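Long-range contact in thrombospondin related anonymous protein (Plasmodium falciparum, PDB 4F1J), which is a micronemal adhesin of the malaria parasite whose magnesium-binding von Willebrand factor A domain probably engages ligands during cell adhesion: residues D6-Y11 and N45-Y50. Residues are numbered along the deposited sequence; the frame is centred on the assembly and turned at random.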
loop_
_atom_site.group_PDB
_atom_site.type_symbol
_atom_site.label_atom_id
_atom_site.label_comp_id
_atom_site.label_asym_id
_atom_site.label_seq_id
_atom_site.Cartn_x
_atom_site.Cartn_y
_atom_site.Cartn_z
ATOM N N ASP A 6 -16.369 -1.691 1.661
ATOM C CA ASP A 6 -16.638 -2.779 2.604
ATOM C C ASP A 6 -15.963 -2.463 3.950
ATOM O O ASP A 6 -15.282 -1.437 4.092
ATOM C CB ASP A 6 -16.131 -4.122 2.066
ATOM C CG ASP A 6 -16.922 -5.326 2.607
ATOM O OD1 ASP A 6 -17.583 -5.212 3.668
ATOM O OD2 ASP A 6 -16.903 -6.384 1.934
ATOM N N GLU A 7 -16.197 -3.324 4.942
ATOM C CA GLU A 7 -15.553 -3.217 6.247
ATOM C C GLU A 7 -14.112 -3.753 6.114
ATOM O O GLU A 7 -13.871 -4.954 6.200
ATOM C CB GLU A 7 -16.316 -4.006 7.330
ATOM C CG GLU A 7 -15.897 -3.603 8.737
ATOM C CD GLU A 7 -16.609 -4.347 9.878
ATOM O OE1 GLU A 7 -17.535 -5.151 9.615
ATOM O OE2 GLU A 7 -16.209 -4.126 11.049
ATOM N N VAL A 8 -13.170 -2.838 5.895
ATOM C CA VAL A 8 -11.769 -3.178 5.613
ATOM C C VAL A 8 -10.853 -2.168 6.313
ATOM O O VAL A 8 -11.081 -0.960 6.222
ATOM C CB VAL A 8 -11.430 -3.098 4.097
ATOM C CG1 VAL A 8 -9.964 -3.538 3.830
ATOM C CG2 VAL A 8 -12.385 -3.953 3.215
ATOM N N ASP A 9 -9.870 -2.678 7.049
ATOM C CA ASP A 9 -8.759 -1.872 7.555
ATOM C C ASP A 9 -7.709 -1.982 6.456
ATOM O O ASP A 9 -7.239 -3.092 6.135
ATOM C CB ASP A 9 -8.233 -2.372 8.907
ATOM C CG ASP A 9 -9.238 -2.203 10.032
ATOM O OD1 ASP A 9 -10.066 -1.253 9.968
ATOM O OD2 ASP A 9 -9.141 -2.971 11.024
ATOM N N LEU A 10 -7.384 -0.844 5.835
ATOM C CA LEU A 10 -6.521 -0.847 4.643
ATOM C C LEU A 10 -5.233 -0.116 4.994
ATOM O O LEU A 10 -5.259 1.047 5.378
ATOM C CB LEU A 10 -7.230 -0.197 3.443
ATOM C CG LEU A 10 -6.605 -0.354 2.062
ATOM C CD1 LEU A 10 -7.608 -0.047 0.949
ATOM C CD2 LEU A 10 -5.344 0.558 1.931
ATOM N N TYR A 11 -4.131 -0.848 4.922
ATOM C CA TYR A 11 -2.815 -0.380 5.296
ATOM C C TYR A 11 -2.032 -0.059 4.026
ATOM O O TYR A 11 -1.462 -0.951 3.341
ATOM C CB TYR A 11 -2.031 -1.410 6.134
ATOM C CG TYR A 11 -2.757 -1.909 7.352
ATOM C CD1 TYR A 11 -3.696 -2.937 7.258
ATOM C CD2 TYR A 11 -2.556 -1.344 8.577
ATOM C CE1 TYR A 11 -4.390 -3.375 8.380
ATOM C CE2 TYR A 11 -3.228 -1.780 9.697
ATOM C CZ TYR A 11 -4.139 -2.808 9.600
ATOM O OH TYR A 11 -4.832 -3.199 10.744
ATOM N N ASN A 45 -18.164 2.923 9.112
ATOM C CA ASN A 45 -18.738 1.588 8.862
ATOM C C ASN A 45 -18.229 0.901 7.577
ATOM O O ASN A 45 -18.762 -0.125 7.109
ATOM C CB ASN A 45 -20.283 1.658 8.854
ATOM C CG ASN A 45 -20.883 1.439 10.242
ATOM O OD1 ASN A 45 -20.495 0.493 10.961
ATOM N ND2 ASN A 45 -21.809 2.308 10.635
ATOM N N ALA A 46 -17.182 1.473 7.006
ATOM C CA ALA A 46 -16.631 0.957 5.773
ATOM C C ALA A 46 -15.120 0.922 5.926
ATOM O O ALA A 46 -14.595 0.291 6.847
ATOM C CB ALA A 46 -17.074 1.811 4.587
ATOM N N ILE A 47 -14.404 1.553 5.007
ATOM C CA ILE A 47 -12.945 1.485 5.012
ATOM C C ILE A 47 -12.346 2.429 6.056
ATOM O O ILE A 47 -12.770 3.582 6.211
ATOM C CB ILE A 47 -12.340 1.843 3.606
ATOM C CG1 ILE A 47 -12.997 1.053 2.471
ATOM C CG2 ILE A 47 -10.802 1.671 3.628
ATOM C CD1 ILE A 47 -12.706 -0.351 2.439
ATOM N N HIS A 48 -11.361 1.922 6.796
ATOM C CA HIS A 48 -10.528 2.740 7.644
ATOM C C HIS A 48 -9.104 2.614 7.092
ATOM O O HIS A 48 -8.552 1.503 7.028
ATOM C CB HIS A 48 -10.495 2.257 9.096
ATOM C CG HIS A 48 -11.797 2.386 9.835
ATOM N ND1 HIS A 48 -11.863 2.338 11.214
ATOM C CD2 HIS A 48 -13.077 2.515 9.406
ATOM C CE1 HIS A 48 -13.123 2.458 11.600
ATOM N NE2 HIS A 48 -13.880 2.554 10.525
ATOM N N LEU A 49 -8.517 3.761 6.751
ATOM C CA LEU A 49 -7.169 3.844 6.210
ATOM C C LEU A 49 -6.097 4.020 7.256
ATOM O O LEU A 49 -6.236 4.787 8.203
ATOM C CB LEU A 49 -7.089 5.040 5.242
ATOM C CG LEU A 49 -5.763 5.267 4.520
ATOM C CD1 LEU A 49 -5.509 4.169 3.498
ATOM C CD2 LEU A 49 -5.848 6.673 3.879
ATOM N N TYR A 50 -4.981 3.314 7.034
ATOM C CA TYR A 50 -3.705 3.560 7.705
ATOM C C TYR A 50 -2.724 3.843 6.581
ATOM O O TYR A 50 -2.847 3.299 5.489
ATOM C CB TYR A 50 -3.251 2.323 8.455
ATOM C CG TYR A 50 -1.763 2.289 8.810
ATOM C CD1 TYR A 50 -0.808 1.790 7.902
ATOM C CD2 TYR A 50 -1.321 2.782 10.037
ATOM C CE1 TYR A 50 0.544 1.736 8.258
ATOM C CE2 TYR A 50 0.041 2.764 10.373
ATOM C CZ TYR A 50 0.954 2.242 9.474
ATOM O OH TYR A 50 2.304 2.214 9.841
#
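Val8 and Ile47 meet flank to flank on neighbouring parallel strands, and here the packing is tight: Ile47 CD1 sits 3.5 Å from Val8 CB. Ile47 CG1, anti to its carbonyl carbon (chi1 -50°), is thereby brought to 3.7 Å from Asp6 O and carries CD1 on to Val8, while the other branch, CG2, rests against Leu10 CB. Further along this face Leu10 CD2 reaches Leu49 CD1 at 3.9 Å. The backbones are joined by three nearly straight N-H...O hydrogen bonds, from His48 N to Val8 O, from Leu10 N to His48 O and, at 2.8 Å, from Tyr50 N to Leu10 O. The pairing belongs to a beta-alpha-beta crossover of the Rossmann-like von Willebrand factor A fold, in which helix 22-38 links strands 8-15 and 47-54. On the opposite face, Tyr11 presents CD2 to CG and CD1 of Tyr50, the ring planes turned 54° apart. Asp9 OD1 lies 3.6 Å from His48 CB, but this carboxylate oxygen has its salt bridge with Arg111. Toward the partly exposed start of segment 6-11 the pairing slackens: Asp6 O approaches Ile47 N at 3.2 Å with an angle too poor for a hydrogen bond, and within 6-11 Asp6 OD1 takes a hydrogen bond from Glu7 N.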